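Local coordinates for protein Succinylglutamatedesuccinylase/aspartoacylase (Rhodobacter sphaeroides 2.4.1, PDB 3CDX) that probably hydrolyses linear amide or ester bonds as a metal-dependent member of the succinylglutamate desuccinylase/aspartoacylase family, and holds a calcium ion here, at residues A27-S32 with S127-H132; V146-A151 with R231-V236; L176-A181 with V209-E214; I297-V300 with D304-P307; L308-R313 with D331-V336. All blocks are in the same frame, centred on the assembly; numbering follows the deposited sequence.

Contact 1 (A27-S32 with S127-H132)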
# COMPACT_ATOMS: atom_id res chain seq x y z
N ALA A 27 5.43 -19.18 23.17
CA ALA A 27 5.60 -17.88 23.81
C ALA A 27 4.59 -16.93 23.18
O ALA A 27 4.42 -16.93 21.98
CB ALA A 27 7.03 -17.36 23.64
N ARG A 28 3.95 -16.10 23.98
CA ARG A 28 2.90 -15.22 23.50
C ARG A 28 3.45 -13.82 23.32
O ARG A 28 3.72 -13.11 24.32
CB ARG A 28 1.72 -15.21 24.49
CG ARG A 28 1.14 -16.59 24.73
CD ARG A 28 0.04 -16.62 25.80
NE ARG A 28 0.45 -16.26 27.18
CZ ARG A 28 1.08 -17.07 28.04
NH1 ARG A 28 1.42 -18.30 27.68
NH2 ARG A 28 1.39 -16.64 29.26
N ALA A 29 3.66 -13.43 22.07
CA ALA A 29 4.24 -12.14 21.78
C ALA A 29 3.14 -11.14 21.52
O ALA A 29 2.31 -11.36 20.59
CB ALA A 29 5.17 -12.22 20.57
N PRO A 30 3.12 -10.02 22.29
CA PRO A 30 2.07 -9.00 22.08
C PRO A 30 2.19 -8.39 20.69
O PRO A 30 3.30 -8.09 20.25
CB PRO A 30 2.35 -7.92 23.15
CG PRO A 30 3.39 -8.47 24.05
CD PRO A 30 4.10 -9.61 23.31
N LEU A 31 1.05 -8.21 20.01
CA LEU A 31 1.05 -7.61 18.67
C LEU A 31 -0.25 -6.79 18.43
O LEU A 31 -1.31 -7.36 18.06
CB LEU A 31 1.26 -8.67 17.60
CG LEU A 31 1.80 -8.29 16.20
CD1 LEU A 31 2.31 -9.52 15.50
CD2 LEU A 31 0.76 -7.64 15.32
N SER A 32 -0.13 -5.48 18.68
CA SER A 32 -1.20 -4.50 18.58
C SER A 32 -1.64 -4.27 17.12
O SER A 32 -0.83 -3.84 16.29
CB SER A 32 -0.71 -3.20 19.22
OG SER A 32 -1.76 -2.25 19.37
N SER A 127 9.69 -6.71 15.84
CA SER A 127 10.86 -7.50 15.45
C SER A 127 12.00 -7.27 16.46
O SER A 127 12.70 -8.21 16.80
CB SER A 127 11.33 -7.12 14.03
OG SER A 127 10.33 -7.41 13.07
N GLN A 128 12.13 -6.03 16.93
CA GLN A 128 13.10 -5.66 17.96
C GLN A 128 12.82 -6.34 19.30
O GLN A 128 13.75 -6.77 19.99
CB GLN A 128 13.17 -4.13 18.16
CG GLN A 128 13.60 -3.29 16.93
CD GLN A 128 13.61 -1.79 17.23
OE1 GLN A 128 12.60 -1.21 17.64
NE2 GLN A 128 14.77 -1.17 17.06
N MET A 129 11.53 -6.43 19.66
CA MET A 129 11.12 -7.06 20.93
C MET A 129 11.30 -8.59 20.87
O MET A 129 11.72 -9.26 21.85
CB MET A 129 9.64 -6.67 21.19
CG MET A 129 8.85 -7.64 22.07
SD MET A 129 7.05 -7.32 22.24
CE MET A 129 6.51 -8.50 20.94
N LEU A 130 11.01 -9.15 19.71
CA LEU A 130 11.25 -10.57 19.48
C LEU A 130 12.76 -10.89 19.46
O LEU A 130 13.18 -11.88 20.01
CB LEU A 130 10.53 -11.06 18.19
CG LEU A 130 10.73 -12.53 17.83
CD1 LEU A 130 10.27 -13.46 19.04
CD2 LEU A 130 9.98 -12.84 16.53
N ALA A 131 13.57 -10.05 18.83
CA ALA A 131 15.00 -10.29 18.84
C ALA A 131 15.50 -10.25 20.29
O ALA A 131 16.31 -11.08 20.67
CB ALA A 131 15.72 -9.27 17.99
N HIS A 132 15.03 -9.29 21.10
CA HIS A 132 15.45 -9.22 22.51
C HIS A 132 15.10 -10.48 23.32
O HIS A 132 15.94 -11.03 24.06
CB HIS A 132 14.92 -7.96 23.19
CG HIS A 132 15.09 -7.97 24.69
ND1 HIS A 132 14.10 -8.38 25.55
CD2 HIS A 132 16.15 -7.62 25.47
CE1 HIS A 132 14.54 -8.30 26.80
NE2 HIS A 132 15.78 -7.84 26.77
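Where A29 and P30, on strand 21-30, face M129 on helix 126-138, the two backbones stay well apart, A29 and L130 coming nearest with 7.5 Å between their CA atoms. This is helix-on-sheet packing in an alpha/beta fold, and it illustrates how one long flexible side chain can span a gap that two backbones leave. M129 does the spanning. Its CG stands opposite the backbone N (chi1 155°), the next torsion is extended, and the chain then bends about the CG-SD bond (chi3 97°), which lays the terminal methyl against the strand. That methyl reaches A29 from the helix side, M129 CE lying 4.0 Å from A29 CB. The rest of the contact is with the proline: M129 CE is 3.6 Å from P30 CD, and the sulfur follows behind, M129 SD at 3.9 Å from the same P30 CD. The two side chains cross obliquely, the thioether touching the CD corner of the ring. No hydrogen bond joins the segments, so the contact rests mainly on apolar surfaces. Beside it, F126 of the same helix touches both A29 and L31, and V41 of strand 40-50 pairs with A29 through the backbone. The methyl also meets a backbone oxygen, with M129 CE 3.3 Å from P30 O.

Contact 2 (V146-A151 with R231-V236). With CA (calcium ion), chain G.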
# COMPACT_ATOMS: atom_id res chain seq x y z
N VAL A 146 22.32 -24.03 16.77
CA VAL A 146 22.23 -24.21 15.32
C VAL A 146 21.05 -23.33 14.83
O VAL A 146 19.89 -23.55 15.17
CB VAL A 146 22.05 -25.68 14.86
CG1 VAL A 146 22.19 -25.78 13.32
CG2 VAL A 146 23.10 -26.62 15.55
N ASP A 147 21.38 -22.29 14.09
CA ASP A 147 20.38 -21.38 13.55
C ASP A 147 20.23 -21.71 12.07
O ASP A 147 21.17 -21.56 11.26
CB ASP A 147 20.78 -19.90 13.87
CG ASP A 147 19.70 -18.89 13.46
OD1 ASP A 147 18.47 -19.22 13.44
OD2 ASP A 147 20.12 -17.77 13.09
N MET A 148 19.07 -22.26 11.73
CA MET A 148 18.87 -22.79 10.38
C MET A 148 18.29 -21.77 9.35
O MET A 148 17.14 -21.27 9.47
CB MET A 148 18.00 -24.04 10.46
CG MET A 148 18.57 -25.18 11.38
SD MET A 148 17.72 -26.79 11.40
CE MET A 148 18.27 -27.53 9.89
N HIS A 149 19.09 -21.50 8.32
CA HIS A 149 18.76 -20.54 7.30
C HIS A 149 18.83 -21.17 5.91
O HIS A 149 19.33 -22.31 5.74
CB HIS A 149 19.74 -19.35 7.39
CG HIS A 149 19.51 -18.48 8.59
ND1 HIS A 149 18.77 -17.32 8.55
CD2 HIS A 149 19.87 -18.64 9.89
CE1 HIS A 149 18.69 -16.79 9.75
NE2 HIS A 149 19.37 -17.56 10.58
N THR A 150 18.35 -20.41 4.93
CA THR A 150 18.55 -20.66 3.51
C THR A 150 18.65 -19.27 2.88
O THR A 150 18.54 -18.27 3.60
CB THR A 150 17.37 -21.40 2.84
OG1 THR A 150 16.24 -20.51 2.71
CG2 THR A 150 16.94 -22.65 3.62
N ALA A 151 18.82 -19.21 1.56
CA ALA A 151 18.89 -17.90 0.88
C ALA A 151 17.53 -17.28 0.56
O ALA A 151 17.46 -16.21 -0.04
CB ALA A 151 19.75 -17.99 -0.36
N ARG A 231 18.99 -34.70 9.17
CA ARG A 231 20.14 -35.49 9.65
C ARG A 231 21.12 -34.62 10.49
O ARG A 231 21.64 -35.07 11.49
CB ARG A 231 20.86 -36.17 8.48
CG ARG A 231 21.96 -37.18 8.89
CD ARG A 231 22.71 -37.73 7.71
NE ARG A 231 23.65 -36.78 7.15
CZ ARG A 231 24.51 -37.07 6.17
NH1 ARG A 231 24.55 -38.29 5.66
NH2 ARG A 231 25.34 -36.16 5.73
N GLY A 232 21.37 -33.38 10.07
CA GLY A 232 22.40 -32.57 10.72
C GLY A 232 22.08 -32.26 12.16
O GLY A 232 22.99 -32.19 13.00
N ILE A 233 20.80 -32.03 12.45
CA ILE A 233 20.42 -31.70 13.81
C ILE A 233 20.48 -32.90 14.75
O ILE A 233 20.87 -32.75 15.91
CB ILE A 233 19.09 -30.88 13.92
CG1 ILE A 233 17.86 -31.66 13.43
CG2 ILE A 233 19.24 -29.53 13.16
CD1 ILE A 233 16.51 -30.86 13.57
N LEU A 234 20.10 -34.08 14.25
CA LEU A 234 20.31 -35.35 14.97
C LEU A 234 21.79 -35.59 15.24
O LEU A 234 22.16 -35.87 16.36
CB LEU A 234 19.78 -36.55 14.18
CG LEU A 234 18.27 -36.77 14.12
CD1 LEU A 234 17.99 -37.91 13.14
CD2 LEU A 234 17.68 -37.05 15.50
N ASN A 235 22.61 -35.47 14.19
CA ASN A 235 24.07 -35.54 14.29
C ASN A 235 24.64 -34.58 15.33
O ASN A 235 25.54 -34.94 16.09
CB ASN A 235 24.74 -35.22 12.96
CG ASN A 235 24.68 -36.35 11.95
OD1 ASN A 235 24.20 -37.44 12.24
ND2 ASN A 235 25.16 -36.07 10.75
N VAL A 236 24.12 -33.35 15.37
CA VAL A 236 24.63 -32.40 16.31
C VAL A 236 24.31 -32.90 17.73
O VAL A 236 25.15 -32.81 18.63
CB VAL A 236 24.10 -30.98 16.09
CG1 VAL A 236 24.19 -30.23 17.37
CG2 VAL A 236 24.95 -30.24 14.99
CA CA G . 18.29 -16.08 6.65
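The strand that delivers H149 to the bound calcium ion is backed by helix 223-239, and the meeting of M148 with I233 and of V146 with V236 belongs to the core behind that metal site. It is a worked example of alternation along a strand: V146 and M148 direct their side chains to the helix, whereas D147 and H149 serve the metal side. The M148 chain leaves its CA on the side of the backbone N (chi1 -57°) and runs out extended before bending at the sulfur. It crosses I233 at about a right angle, so that M148 SD lies 3.6 Å from I233 CG2 and M148 CE 4.0 Å from the same methyl. Further back, the valines reach toward each other tip to tip, V146 CG2 standing 4.1 Å from V236 CG2. F182 of helix 169-182 also packs on V146, I233 and V236, adding to this apolar layer. On the metal side, H149 ND1 binds the calcium ion at 2.3 Å, with H63 and E66 as the other protein ligands. The opposite ring nitrogen is held as well: H149 NE2 donates to D147 OD2 over 2.6 Å at an angle of 153°. The acceptor lies in the imidazole plane, although the donor stands above the carboxylate plane, 56° out of it. D147, itself hydrogen-bonded through OD1 to T59, is thus a second-shell residue that restrains the turn of the H149 ring. The His-His-Glu site, here occupied by calcium, resembles the zinc site typical of the aspartoacylase family and its zinc-exopeptidase-like fold.

Contact 3 (L176-A181 with V209-E214)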
# COMPACT_ATOMS: atom_id res chain seq x y z
N LEU A 176 34.48 -25.87 14.47
CA LEU A 176 34.80 -26.72 13.30
C LEU A 176 34.35 -28.17 13.47
O LEU A 176 33.80 -28.78 12.54
CB LEU A 176 36.29 -26.67 12.98
CG LEU A 176 36.81 -25.36 12.36
CD1 LEU A 176 38.33 -25.36 12.39
CD2 LEU A 176 36.28 -25.19 10.92
N ALA A 177 34.53 -28.68 14.67
CA ALA A 177 34.16 -30.05 14.98
C ALA A 177 32.65 -30.25 14.97
O ALA A 177 32.17 -31.32 14.61
CB ALA A 177 34.71 -30.44 16.33
N ALA A 178 31.91 -29.24 15.41
CA ALA A 178 30.45 -29.36 15.43
C ALA A 178 29.93 -29.31 13.99
O ALA A 178 29.02 -30.06 13.63
CB ALA A 178 29.81 -28.27 16.31
N ALA A 179 30.53 -28.43 13.18
CA ALA A 179 30.22 -28.37 11.75
C ALA A 179 30.44 -29.74 11.08
O ALA A 179 29.57 -30.22 10.36
CB ALA A 179 31.02 -27.29 11.07
N GLU A 180 31.58 -30.39 11.38
CA GLU A 180 31.92 -31.69 10.83
C GLU A 180 30.86 -32.73 11.20
O GLU A 180 30.39 -33.49 10.34
CB GLU A 180 33.35 -32.16 11.25
CG GLU A 180 34.45 -31.39 10.56
CD GLU A 180 35.87 -31.72 11.06
OE1 GLU A 180 36.08 -32.85 11.60
OE2 GLU A 180 36.77 -30.85 10.88
N ALA A 181 30.47 -32.77 12.48
CA ALA A 181 29.40 -33.66 12.93
C ALA A 181 28.06 -33.40 12.22
O ALA A 181 27.39 -34.35 11.76
CB ALA A 181 29.21 -33.54 14.44
N VAL A 209 28.93 -21.94 21.29
CA VAL A 209 29.22 -22.51 19.96
C VAL A 209 28.06 -22.22 19.00
O VAL A 209 26.92 -22.53 19.30
CB VAL A 209 29.51 -24.01 20.03
CG1 VAL A 209 29.71 -24.55 18.65
CG2 VAL A 209 30.77 -24.29 20.91
N SER A 210 28.35 -21.60 17.87
CA SER A 210 27.32 -21.15 16.95
C SER A 210 27.56 -21.73 15.55
O SER A 210 28.65 -21.53 14.96
CB SER A 210 27.36 -19.61 16.93
OG SER A 210 26.67 -19.04 15.84
N LEU A 211 26.56 -22.44 15.03
CA LEU A 211 26.51 -22.87 13.63
C LEU A 211 25.36 -22.18 12.91
O LEU A 211 24.28 -22.01 13.48
CB LEU A 211 26.29 -24.39 13.54
CG LEU A 211 27.45 -25.34 13.80
CD1 LEU A 211 26.98 -26.81 13.53
CD2 LEU A 211 28.68 -24.96 12.93
N GLY A 212 25.58 -21.81 11.66
CA GLY A 212 24.50 -21.40 10.77
C GLY A 212 24.33 -22.52 9.77
O GLY A 212 25.20 -23.41 9.70
N THR A 213 23.23 -22.47 9.00
CA THR A 213 23.07 -23.27 7.77
C THR A 213 22.64 -22.43 6.58
O THR A 213 22.09 -21.33 6.74
CB THR A 213 22.09 -24.44 7.94
OG1 THR A 213 20.74 -23.98 7.89
CG2 THR A 213 22.32 -25.18 9.26
N GLU A 214 23.00 -22.91 5.37
CA GLU A 214 22.40 -22.46 4.14
C GLU A 214 21.96 -23.72 3.40
O GLU A 214 22.78 -24.46 2.84
CB GLU A 214 23.36 -21.57 3.34
CG GLU A 214 23.74 -20.19 4.00
CD GLU A 214 22.53 -19.27 4.31
OE1 GLU A 214 21.44 -19.49 3.75
OE2 GLU A 214 22.69 -18.31 5.10
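L211 is the bump of this contact, and the small residues A178 and A179 supply the surface of segment 176-181, part of helix 169-182, against which it fits. Over these segments the helix and strand axes run at 42° to one another, 8.8 Å apart at closest, and A179 and L211 bring the backbones nearest. The fork of the leucine divides its work. L211 CD1 reaches the turn of helix at A178, lying 3.8 Å from A178 O and 4.2 Å from A178 CB, while the other branch rests on the next residue, L211 CD2 being 3.8 Å from A179 CB. The first torsion (chi1 -77°) turns the fork away from its own carbonyl carbon and carries both methyls up to the helix. Two residues back, V209 CG1 adds a looser touch at 4.4 Å from A178 CB, so the alanine methyl meets a branched side chain at each of two alternate strand positions. The small A178 and A179 leave room on the helix surface into which the fork of L211 fits. With an alanine at L211, both of these helix residues are likely to face a gap, since the methyls that meet them would be gone. I144 of strand 144-148 touches A178 and V209, and T161 of strand 160-163 touches A179. Such a helix laid slantwise over a strand is consistent with the alpha/beta/alpha sandwich of the zinc-exopeptidase-like catalytic domain.

Contact 4 (I297-V300 with D304-P307)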
# COMPACT_ATOMS: atom_id res chain seq x y z
N ILE A 297 24.10 -9.63 -18.13
CA ILE A 297 22.93 -8.83 -17.78
C ILE A 297 22.37 -8.33 -19.10
O ILE A 297 23.05 -7.59 -19.82
CB ILE A 297 23.30 -7.63 -16.91
CG1 ILE A 297 23.82 -8.09 -15.54
CG2 ILE A 297 22.13 -6.66 -16.86
CD1 ILE A 297 24.31 -6.91 -14.63
N HIS A 298 21.14 -8.77 -19.40
CA HIS A 298 20.45 -8.41 -20.61
C HIS A 298 19.67 -7.13 -20.34
O HIS A 298 19.14 -6.93 -19.21
CB HIS A 298 19.51 -9.56 -21.04
CG HIS A 298 20.23 -10.84 -21.39
ND1 HIS A 298 20.55 -11.19 -22.68
CD2 HIS A 298 20.70 -11.85 -20.61
CE1 HIS A 298 21.18 -12.35 -22.69
NE2 HIS A 298 21.28 -12.77 -21.44
N PHE A 299 19.61 -6.26 -21.37
CA PHE A 299 18.81 -5.04 -21.33
C PHE A 299 17.61 -5.19 -22.26
O PHE A 299 17.56 -4.63 -23.38
CB PHE A 299 19.67 -3.81 -21.62
CG PHE A 299 20.89 -3.75 -20.72
CD1 PHE A 299 20.75 -3.37 -19.37
CD2 PHE A 299 22.13 -4.18 -21.19
CE1 PHE A 299 21.86 -3.38 -18.50
CE2 PHE A 299 23.26 -4.17 -20.35
CZ PHE A 299 23.13 -3.78 -19.01
N VAL A 300 16.62 -5.96 -21.78
CA VAL A 300 15.50 -6.35 -22.65
C VAL A 300 14.59 -5.21 -22.98
O VAL A 300 13.77 -5.32 -23.88
CB VAL A 300 14.70 -7.54 -22.09
CG1 VAL A 300 15.64 -8.72 -21.85
CG2 VAL A 300 13.90 -7.14 -20.83
N ASP A 304 18.68 -3.81 -30.05
CA ASP A 304 20.10 -3.73 -30.48
C ASP A 304 21.16 -3.88 -29.37
O ASP A 304 22.25 -4.42 -29.62
CB ASP A 304 20.41 -2.42 -31.26
CG ASP A 304 19.59 -2.27 -32.54
OD1 ASP A 304 19.46 -3.21 -33.34
OD2 ASP A 304 19.08 -1.16 -32.78
N THR A 305 20.86 -3.41 -28.16
CA THR A 305 21.86 -3.39 -27.05
C THR A 305 22.40 -4.77 -26.63
O THR A 305 21.62 -5.67 -26.27
CB THR A 305 21.29 -2.66 -25.82
OG1 THR A 305 20.79 -1.38 -26.21
CG2 THR A 305 22.34 -2.48 -24.78
N ALA A 306 23.73 -4.92 -26.64
CA ALA A 306 24.38 -6.14 -26.19
C ALA A 306 24.33 -6.28 -24.67
O ALA A 306 24.46 -5.31 -23.95
CB ALA A 306 25.86 -6.21 -26.66
N PRO A 307 24.16 -7.52 -24.19
CA PRO A 307 24.18 -7.75 -22.75
C PRO A 307 25.55 -7.50 -22.12
O PRO A 307 26.60 -7.60 -22.79
CB PRO A 307 23.79 -9.23 -22.62
CG PRO A 307 24.15 -9.82 -23.93
CD PRO A 307 23.91 -8.76 -24.95
O HOH W 1 20.81 -6.97 -23.85
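T305, A306 and P307 each meet the segment 297-300, and together they illustrate how a loop can lean on the strand it has just left. The walk begins at D304, whose carboxylate forms a salt bridge with R22 of a neighbouring subunit, the third of the assembly; I71 of that same subunit packs on H298. T305 comes next: its methyl meets the phenylalanine ring, with T305 CG2 4.0 Å from F299 CD2, and its hydroxyl is bound to D302. The backbone of T305 is joined to the same phenylalanine through a water, which donates to T305 O at 2.9 Å and accepts from F299 N at 2.8 Å. A306 then offers its carbonyl to the rim of the ring, A306 O lying in the ring plane 3.8 Å from F299 CD2. P307 closes the series. It lays CB over the face of the H298 ring in a CH-pi contact, P307 CB standing 4.0 Å from the centroid of that ring and 21° off the normal, displaced toward the ND1 side. H298 NE2 is hydrogen-bonded to E279, which restrains the ring's rotation. P307 CB would probably lose the ring face it covers, and E279 this partner, were a serine to stand in for H298. At the backbone, P307 CA comes within 3.1 Å of I297 O. Within the chain, the loop links antiparallel strands 293-298 and 308-311, while strand 276-280, on the far side of 293-298, supplies E279.

Contact 5 (L308-R313 with D331-V336)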
# COMPACT_ATOMS: atom_id res chain seq x y z
N LEU A 308 25.54 -7.21 -20.83
CA LEU A 308 26.80 -6.97 -20.15
C LEU A 308 27.35 -8.25 -19.54
O LEU A 308 26.76 -8.82 -18.62
CB LEU A 308 26.62 -5.87 -19.09
CG LEU A 308 27.80 -5.47 -18.21
CD1 LEU A 308 28.86 -4.69 -19.05
CD2 LEU A 308 27.26 -4.58 -17.05
N GLU A 309 28.51 -8.70 -20.05
CA GLU A 309 29.20 -9.88 -19.53
C GLU A 309 29.81 -9.63 -18.14
O GLU A 309 30.52 -8.62 -17.94
CB GLU A 309 30.32 -10.30 -20.49
CG GLU A 309 30.95 -11.69 -20.15
CD GLU A 309 32.16 -12.03 -21.06
OE1 GLU A 309 32.54 -11.16 -21.85
OE2 GLU A 309 32.70 -13.14 -20.96
N LEU A 310 29.56 -10.56 -17.21
CA LEU A 310 30.23 -10.56 -15.87
C LEU A 310 31.18 -11.73 -15.75
O LEU A 310 30.86 -12.81 -16.24
CB LEU A 310 29.21 -10.68 -14.71
CG LEU A 310 28.07 -9.65 -14.65
CD1 LEU A 310 27.34 -9.63 -13.32
CD2 LEU A 310 28.57 -8.24 -15.01
N LEU A 311 32.31 -11.53 -15.06
CA LEU A 311 33.31 -12.60 -14.87
C LEU A 311 33.46 -12.96 -13.40
O LEU A 311 33.39 -12.08 -12.55
CB LEU A 311 34.69 -12.17 -15.41
CG LEU A 311 34.76 -11.55 -16.81
CD1 LEU A 311 36.22 -11.14 -17.10
CD2 LEU A 311 34.22 -12.51 -17.86
N TYR A 312 33.67 -14.23 -13.11
CA TYR A 312 34.18 -14.66 -11.81
C TYR A 312 35.63 -14.16 -11.63
O TYR A 312 36.38 -14.06 -12.60
CB TYR A 312 34.23 -16.20 -11.69
CG TYR A 312 32.92 -16.94 -11.85
CD1 TYR A 312 31.95 -16.93 -10.84
CD2 TYR A 312 32.65 -17.66 -13.01
CE1 TYR A 312 30.72 -17.64 -11.00
CE2 TYR A 312 31.45 -18.35 -13.18
CZ TYR A 312 30.49 -18.33 -12.18
OH TYR A 312 29.32 -19.03 -12.38
N ARG A 313 36.00 -13.88 -10.38
CA ARG A 313 37.33 -13.38 -10.04
C ARG A 313 38.02 -14.24 -8.97
O ARG A 313 39.00 -13.80 -8.35
CB ARG A 313 37.25 -11.92 -9.58
CG ARG A 313 36.70 -10.97 -10.62
CD ARG A 313 37.61 -10.97 -11.81
NE ARG A 313 37.26 -9.92 -12.76
CZ ARG A 313 37.80 -9.82 -13.97
NH1 ARG A 313 38.70 -10.73 -14.36
NH2 ARG A 313 37.43 -8.82 -14.78
N ASP A 331 23.56 -5.90 -6.37
CA ASP A 331 23.28 -7.25 -5.85
C ASP A 331 24.46 -8.11 -6.21
O ASP A 331 25.10 -7.92 -7.25
CB ASP A 331 22.07 -7.91 -6.55
CG ASP A 331 20.71 -7.29 -6.17
OD1 ASP A 331 20.60 -6.55 -5.16
OD2 ASP A 331 19.74 -7.57 -6.90
N ALA A 332 24.75 -9.10 -5.38
CA ALA A 332 25.69 -10.14 -5.80
C ALA A 332 24.90 -11.16 -6.62
O ALA A 332 23.75 -11.47 -6.29
CB ALA A 332 26.33 -10.81 -4.59
N VAL A 333 25.48 -11.67 -7.70
CA VAL A 333 24.81 -12.71 -8.49
C VAL A 333 25.47 -14.10 -8.28
O VAL A 333 24.97 -15.14 -8.74
CB VAL A 333 24.70 -12.30 -9.97
CG1 VAL A 333 23.78 -11.06 -10.09
CG2 VAL A 333 26.06 -12.01 -10.60
N ALA A 334 26.58 -14.08 -7.55
CA ALA A 334 27.35 -15.26 -7.17
C ALA A 334 28.33 -14.88 -6.08
O ALA A 334 28.86 -13.77 -6.05
CB ALA A 334 28.11 -15.88 -8.38
N VAL A 335 28.54 -15.83 -5.18
CA VAL A 335 29.57 -15.79 -4.17
C VAL A 335 30.27 -17.14 -4.29
O VAL A 335 29.62 -18.20 -4.21
CB VAL A 335 28.99 -15.64 -2.77
CG1 VAL A 335 30.14 -15.53 -1.72
CG2 VAL A 335 28.06 -14.43 -2.70
N VAL A 336 31.58 -17.07 -4.49
CA VAL A 336 32.43 -18.27 -4.68
C VAL A 336 33.18 -18.61 -3.37
O VAL A 336 33.75 -17.72 -2.71
CB VAL A 336 33.41 -18.04 -5.87
CG1 VAL A 336 34.34 -19.24 -6.13
CG2 VAL A 336 32.59 -17.68 -7.12
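Y312 and V336 cross at about a right angle, as do L310 and V333, and these two crossings set the shape of the contact. The tyrosine sits just beyond strand 308-311, where its first torsion (chi1 -59°) brings the ring's end nearer to the other segment. Two methyls meet the CD1-CE1 flank obliquely, from opposite sides of the ring plane: V336 CG2 lies 3.8 Å from Y312 CD1, and A334 CB lies 4.1 Å from the neighbouring ring atom Y312 CE1. At the other crossing a single methyl pair does the touching, L310 CD1 standing 3.8 Å from V333 CG2. V333 sits where the chain turns a corner, and past it A334 and V336 both face the tyrosine while V335 points away, the usual strand alternation. No hydrogen bond spans the segments. V270 of strand 259-271, V288 and A294 also pack on Y312. As a general case, it shows apolar side chains joining strands that share no backbone pairing. Strand 308-311 lies at one edge of a four-stranded antiparallel sheet and strand 332-339 belongs to another group of strands; the apolar layer between them is consistent with face-packing of strands in the beta-rich C-terminal region.

How the contacts relate
Along the chain, contact 1 closes before contact 2 opens, contact 3 is nested inside the loop that contact 2 closes, and contacts 4 and 5 follow. Contacts 2 and 3 have centres about 8 Å apart and touch through neighbouring parallel strands 144-148 and 209-214: D147 N lies 3.0 Å from L211 O, a probable hydrogen bond. Helices 223-239 and 169-182 pack on these strands, one of which leads to H149. Contact 1, about 24 Å from contact 2 between centres, reaches the same sheet, and its helix 126-138 is followed by strand 144-148. Contacts 4 and 5, about 17 Å apart between centres, share the antiparallel sheet of 293-298 and 308-311, remote from the calcium ion.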